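Local coordinates for protein propionate kinase (Francisella tularensis subsp. tularensis, PDB 3KHY) that probably catalyses the reversible, magnesium-dependent transfer of phosphate from ATP to a short-chain carboxylate such as acetate, giving the acyl phosphate and ADP, at residues 15-24 against 373-381. Numbering follows the deposited sequence.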
ATOM      1  N   LYS A  15      20.263  -5.994  24.077  1.00 28.21           N
ATOM      2  CA  LYS A  15      19.801  -7.366  24.063  1.00 26.04           C
ATOM      3  C   LYS A  15      20.987  -8.235  23.676  1.00 30.08           C
ATOM      4  O   LYS A  15      21.707  -7.905  22.739  1.00 29.75           O
ATOM      5  CB  LYS A  15      18.681  -7.517  23.046  1.00 25.93           C
ATOM      6  CG  LYS A  15      18.225  -8.939  22.855  1.00 28.83           C
ATOM      7  CD  LYS A  15      17.282  -9.044  21.681  1.00 37.95           C
ATOM      8  CE  LYS A  15      16.931 -10.490  21.399  1.00 48.75           C
ATOM      9  NZ  LYS A  15      15.904 -10.574  20.328  1.00 57.22           N
ATOM     10  N   PHE A  16      21.216  -9.329  24.397  1.00 24.62           N
ATOM     11  CA  PHE A  16      22.382 -10.158  24.093  1.00 25.61           C
ATOM     12  C   PHE A  16      22.126 -11.659  24.145  1.00 21.23           C
ATOM     13  O   PHE A  16      21.202 -12.125  24.808  1.00 23.56           O
ATOM     14  CB  PHE A  16      23.574  -9.788  24.994  1.00 23.54           C
ATOM     15  CG  PHE A  16      23.304  -9.950  26.464  1.00 26.93           C
ATOM     16  CD1 PHE A  16      23.507 -11.169  27.086  1.00 32.78           C
ATOM     17  CD2 PHE A  16      22.861  -8.883  27.223  1.00 27.88           C
ATOM     18  CE1 PHE A  16      23.271 -11.321  28.437  1.00 33.26           C
ATOM     19  CE2 PHE A  16      22.621  -9.030  28.571  1.00 30.26           C
ATOM     20  CZ  PHE A  16      22.828 -10.251  29.177  1.00 35.03           C
ATOM     21  N   ALA A  17      22.958 -12.409  23.432  1.00 20.16           N
ATOM     22  CA  ALA A  17      22.897 -13.861  23.467  1.00 18.64           C
ATOM     23  C   ALA A  17      24.266 -14.447  23.182  1.00 20.46           C
ATOM     24  O   ALA A  17      25.041 -13.901  22.394  1.00 22.87           O
ATOM     25  CB  ALA A  17      21.884 -14.378  22.451  1.00 18.33           C
ATOM     26  N   LEU A  18      24.553 -15.568  23.827  1.00 19.66           N
ATOM     27  CA  LEU A  18      25.784 -16.299  23.595  1.00 23.00           C
ATOM     28  C   LEU A  18      25.420 -17.588  22.883  1.00 26.19           C
ATOM     29  O   LEU A  18      24.718 -18.433  23.439  1.00 26.29           O
ATOM     30  CB  LEU A  18      26.436 -16.619  24.931  1.00 20.79           C
ATOM     31  CG  LEU A  18      27.908 -17.011  24.896  1.00 33.94           C
ATOM     32  CD1 LEU A  18      28.712 -15.995  24.088  1.00 37.05           C
ATOM     33  CD2 LEU A  18      28.421 -17.107  26.324  1.00 31.48           C
ATOM     34  N   ILE A  19      25.891 -17.741  21.652  1.00 21.93           N
ATOM     35  CA  ILE A  19      25.421 -18.824  20.807  1.00 23.32           C
ATOM     36  C   ILE A  19      26.581 -19.654  20.262  1.00 25.68           C
ATOM     37  O   ILE A  19      27.619 -19.117  19.898  1.00 25.94           O
ATOM     38  CB  ILE A  19      24.560 -18.259  19.657  1.00 25.51           C
ATOM     39  CG1 ILE A  19      23.288 -17.639  20.239  1.00 24.24           C
ATOM     40  CG2 ILE A  19      24.209 -19.339  18.621  1.00 21.12           C
ATOM     41  CD1 ILE A  19      22.510 -16.833  19.250  1.00 38.64           C
ATOM     42  N   ASN A  20      26.404 -20.969  20.242  1.00 25.19           N
ATOM     43  CA  ASN A  20      27.360 -21.854  19.594  1.00 24.82           C
ATOM     44  C   ASN A  20      26.850 -22.160  18.205  1.00 25.00           C
ATOM     45  O   ASN A  20      25.861 -22.881  18.051  1.00 20.67           O
ATOM     46  CB  ASN A  20      27.536 -23.144  20.402  1.00 29.65           C
ATOM     47  CG  ASN A  20      28.576 -24.073  19.797  1.00 36.38           C
ATOM     48  OD1 ASN A  20      28.540 -24.370  18.603  1.00 44.16           O
ATOM     49  ND2 ASN A  20      29.511 -24.535  20.622  1.00 37.18           N
ATOM     50  N   PRO A  21      27.519 -21.605  17.182  1.00 35.72           N
ATOM     51  CA  PRO A  21      27.064 -21.678  15.788  1.00 40.42           C
ATOM     52  C   PRO A  21      27.062 -23.104  15.247  1.00 48.90           C
ATOM     53  O   PRO A  21      26.314 -23.415  14.322  1.00 51.74           O
ATOM     54  CB  PRO A  21      28.109 -20.853  15.024  1.00 39.33           C
ATOM     55  CG  PRO A  21      28.886 -20.117  16.058  1.00 40.46           C
ATOM     56  CD  PRO A  21      28.821 -20.928  17.302  1.00 37.90           C
ATOM     57  N   HIS A  22      27.883 -23.966  15.830  0.50 44.09           N
ATOM     58  CA  HIS A  22      28.034 -25.324  15.329  0.50 48.43           C
ATOM     59  C   HIS A  22      26.974 -26.273  15.881  0.50 43.49           C
ATOM     60  O   HIS A  22      26.517 -27.179  15.183  0.50 40.09           O
ATOM     61  CB  HIS A  22      29.444 -25.833  15.626  0.50 55.77           C
ATOM     62  CG  HIS A  22      30.516 -24.861  15.242  0.50 66.95           C
ATOM     63  ND1 HIS A  22      31.189 -24.092  16.167  0.50 70.44           N
ATOM     64  CD2 HIS A  22      31.007 -24.511  14.030  0.50 69.55           C
ATOM     65  CE1 HIS A  22      32.062 -23.323  15.541  0.50 71.99           C
ATOM     66  NE2 HIS A  22      31.971 -23.558  14.245  0.50 71.68           N
ATOM     67  N   THR A  23      26.575 -26.056  17.130  1.00 45.47           N
ATOM     68  CA  THR A  23      25.535 -26.870  17.746  1.00 37.30           C
ATOM     69  C   THR A  23      24.183 -26.171  17.663  1.00 34.15           C
ATOM     70  O   THR A  23      23.143 -26.782  17.907  1.00 32.43           O
ATOM     71  CB  THR A  23      25.844 -27.159  19.223  1.00 35.66           C
ATOM     72  OG1 THR A  23      25.870 -25.928  19.954  1.00 30.67           O
ATOM     73  CG2 THR A  23      27.190 -27.849  19.357  1.00 42.23           C
ATOM     74  N   SER A  24      24.215 -24.884  17.326  1.00 35.58           N
ATOM     75  CA  SER A  24      23.005 -24.065  17.212  1.00 35.37           C
ATOM     76  C   SER A  24      22.401 -23.725  18.566  1.00 34.84           C
ATOM     77  O   SER A  24      21.285 -23.217  18.638  1.00 34.47           O
ATOM     78  CB  SER A  24      21.947 -24.748  16.343  1.00 33.91           C
ATOM     79  OG  SER A  24      22.384 -24.865  15.001  1.00 39.53           O
ATOM     80  N   GLU A 373      18.740 -14.539  16.296  1.00 16.21           N
ATOM     81  CA  GLU A 373      20.016 -14.486  17.005  1.00 19.95           C
ATOM     82  C   GLU A 373      20.945 -15.572  16.472  1.00 17.13           C
ATOM     83  O   GLU A 373      22.127 -15.332  16.264  1.00 19.23           O
ATOM     84  CB  GLU A 373      19.816 -14.638  18.525  1.00 22.90           C
ATOM     85  CG  GLU A 373      18.857 -13.626  19.152  1.00 36.89           C
ATOM     86  CD  GLU A 373      17.379 -13.930  18.847  1.00 46.86           C
ATOM     87  OE1 GLU A 373      17.053 -15.059  18.414  1.00 38.23           O
ATOM     88  OE2 GLU A 373      16.536 -13.028  19.041  1.00 55.62           O
ATOM     89  N   LEU A 374      20.406 -16.764  16.241  1.00 22.26           N
ATOM     90  CA  LEU A 374      21.189 -17.835  15.619  1.00 20.91           C
ATOM     91  C   LEU A 374      21.653 -17.448  14.216  1.00 18.05           C
ATOM     92  O   LEU A 374      22.783 -17.731  13.824  1.00 23.24           O
ATOM     93  CB  LEU A 374      20.390 -19.145  15.574  1.00 22.39           C
ATOM     94  CG  LEU A 374      21.053 -20.354  14.905  1.00 26.50           C
ATOM     95  CD1 LEU A 374      22.400 -20.666  15.547  1.00 25.84           C
ATOM     96  CD2 LEU A 374      20.137 -21.578  14.977  1.00 25.58           C
HETATM   97  N   MSE A 375      20.775 -16.799  13.455  1.00 16.14           N
HETATM   98  CA  MSE A 375      21.120 -16.394  12.105  1.00 20.60           C
HETATM   99  C   MSE A 375      22.275 -15.396  12.133  1.00 19.77           C
HETATM  100  O   MSE A 375      23.187 -15.465  11.317  1.00 24.86           O
HETATM  101  CB  MSE A 375      19.909 -15.768  11.410  1.00 19.43           C
HETATM  102  CG  MSE A 375      20.153 -15.416   9.954  1.00 24.66           C
HETATM  103 SE   MSE A 375      20.417 -17.006   8.823  1.00 41.42          SE
HETATM  104  CE  MSE A 375      21.002 -16.117   7.212  1.00 90.27           C
ATOM    105  N   ILE A 376      22.214 -14.450  13.061  1.00 17.13           N
ATOM    106  CA  ILE A 376      23.285 -13.477  13.200  1.00 17.07           C
ATOM    107  C   ILE A 376      24.589 -14.193  13.570  1.00 21.40           C
ATOM    108  O   ILE A 376      25.653 -13.852  13.058  1.00 19.39           O
ATOM    109  CB  ILE A 376      22.935 -12.414  14.245  1.00 18.81           C
ATOM    110  CG1 ILE A 376      21.894 -11.440  13.679  1.00 14.20           C
ATOM    111  CG2 ILE A 376      24.175 -11.651  14.678  1.00 21.42           C
ATOM    112  CD1 ILE A 376      21.335 -10.489  14.743  1.00 19.68           C
ATOM    113  N   ALA A 377      24.503 -15.195  14.445  1.00 19.73           N
ATOM    114  CA  ALA A 377      25.687 -15.966  14.837  1.00 21.22           C
ATOM    115  C   ALA A 377      26.262 -16.735  13.652  1.00 23.77           C
ATOM    116  O   ALA A 377      27.479 -16.820  13.491  1.00 28.15           O
ATOM    117  CB  ALA A 377      25.367 -16.918  15.980  1.00 20.19           C
ATOM    118  N   GLN A 378      25.384 -17.286  12.815  1.00 20.06           N
ATOM    119  CA  GLN A 378      25.828 -18.016  11.626  1.00 22.04           C
ATOM    120  C   GLN A 378      26.456 -17.098  10.583  1.00 22.86           C
ATOM    121  O   GLN A 378      27.460 -17.451   9.956  1.00 23.85           O
ATOM    122  CB  GLN A 378      24.673 -18.801  11.006  1.00 24.68           C
ATOM    123  CG  GLN A 378      24.176 -19.954  11.861  1.00 34.41           C
ATOM    124  CD  GLN A 378      22.899 -20.560  11.320  1.00 37.67           C
ATOM    125  OE1 GLN A 378      22.217 -19.956  10.490  1.00 42.13           O
ATOM    126  NE2 GLN A 378      22.562 -21.751  11.793  1.00 35.54           N
ATOM    127  N   GLU A 379      25.851 -15.928  10.378  1.00 22.96           N
ATOM    128  CA  GLU A 379      26.400 -14.936   9.457  1.00 19.88           C
ATOM    129  C   GLU A 379      27.778 -14.479   9.910  1.00 24.56           C
ATOM    130  O   GLU A 379      28.678 -14.241   9.100  1.00 29.25           O
ATOM    131  CB  GLU A 379      25.469 -13.724   9.385  1.00 22.37           C
ATOM    132  CG  GLU A 379      24.196 -14.000   8.631  1.00 27.53           C
ATOM    133  CD  GLU A 379      24.455 -14.061   7.152  1.00 39.39           C
ATOM    134  OE1 GLU A 379      24.890 -13.029   6.598  1.00 40.57           O
ATOM    135  OE2 GLU A 379      24.249 -15.136   6.552  1.00 40.59           O
ATOM    136  N   THR A 380      27.929 -14.340  11.220  1.00 22.34           N
ATOM    137  CA  THR A 380      29.182 -13.872  11.804  1.00 22.11           C
ATOM    138  C   THR A 380      30.275 -14.934  11.659  1.00 27.49           C
ATOM    139  O   THR A 380      31.365 -14.649  11.170  1.00 32.33           O
ATOM    140  CB  THR A 380      28.985 -13.495  13.286  1.00 25.29           C
ATOM    141  OG1 THR A 380      28.050 -12.408  13.375  1.00 27.27           O
ATOM    142  CG2 THR A 380      30.316 -13.082  13.931  1.00 25.45           C
ATOM    143  N   GLN A 381      29.962 -16.157  12.066  1.00 26.07           N
ATOM    144  CA  GLN A 381      30.869 -17.292  11.917  1.00 32.31           C
ATOM    145  C   GLN A 381      31.381 -17.415  10.476  1.00 35.37           C
ATOM    146  O   GLN A 381      32.558 -17.698  10.238  1.00 39.06           O
ATOM    147  CB  GLN A 381      30.151 -18.580  12.322  1.00 37.05           C
ATOM    148  CG  GLN A 381      30.935 -19.857  12.051  1.00 42.61           C
ATOM    149  CD  GLN A 381      32.110 -20.026  12.985  1.00 49.54           C
ATOM    150  OE1 GLN A 381      32.143 -19.445  14.071  1.00 51.46           O
ATOM    151  NE2 GLN A 381      33.084 -20.831  12.574  1.00 56.49           N
TER
HETATM  152  O   HOH W   1      24.315 -23.184  13.012  1.00 46.68           O
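Ile19 carries the centre of this contact, with both of its branches against helix 373-381. Ile19 CD1 lies 3.4 Å from Glu373 O and also meets CB of Glu373, while Ile19 CG2 touches CD1 of Leu374 and sits 3.8 Å from CB of Ala377. The Leu374 side chain, with CG anti to its own backbone N (chi1 178°), reaches on to the turn, where its CD1 is 3.8 Å from Ser24 CA. At one end, the extended chain of Lys15 runs to the bent Glu373 side chain, crossing it at about a right angle; Lys15 NZ donates to the anti lone pair of Glu373 OE2 at 2.8 Å, a salt bridge. At the other end, CG of Pro21 packs 3.9 Å from OE1 of Gln381, an oxygen buried with no partner in the model.

One water ties the turn to the helix, bonded to Ser24 OG and Gln378 NE2. Behind these groups, Asn20 OD1 shapes the turn by accepting from His22 N, an Asx turn, widened to an Asx motif by Thr23 N. On the helix's other flanks, Met375 packs on helix 175-188 and Ile376 touches strands 3-9, 79-86 and 137-141. The C-terminal helix thus covers the N-terminal sheet of an ASKHA (actin-like ATPase) fold; Lys15, a predicted ATP ligand, lies beside Asn8, and its partner Glu373 lies near Glu372, both predicted magnesium ligands.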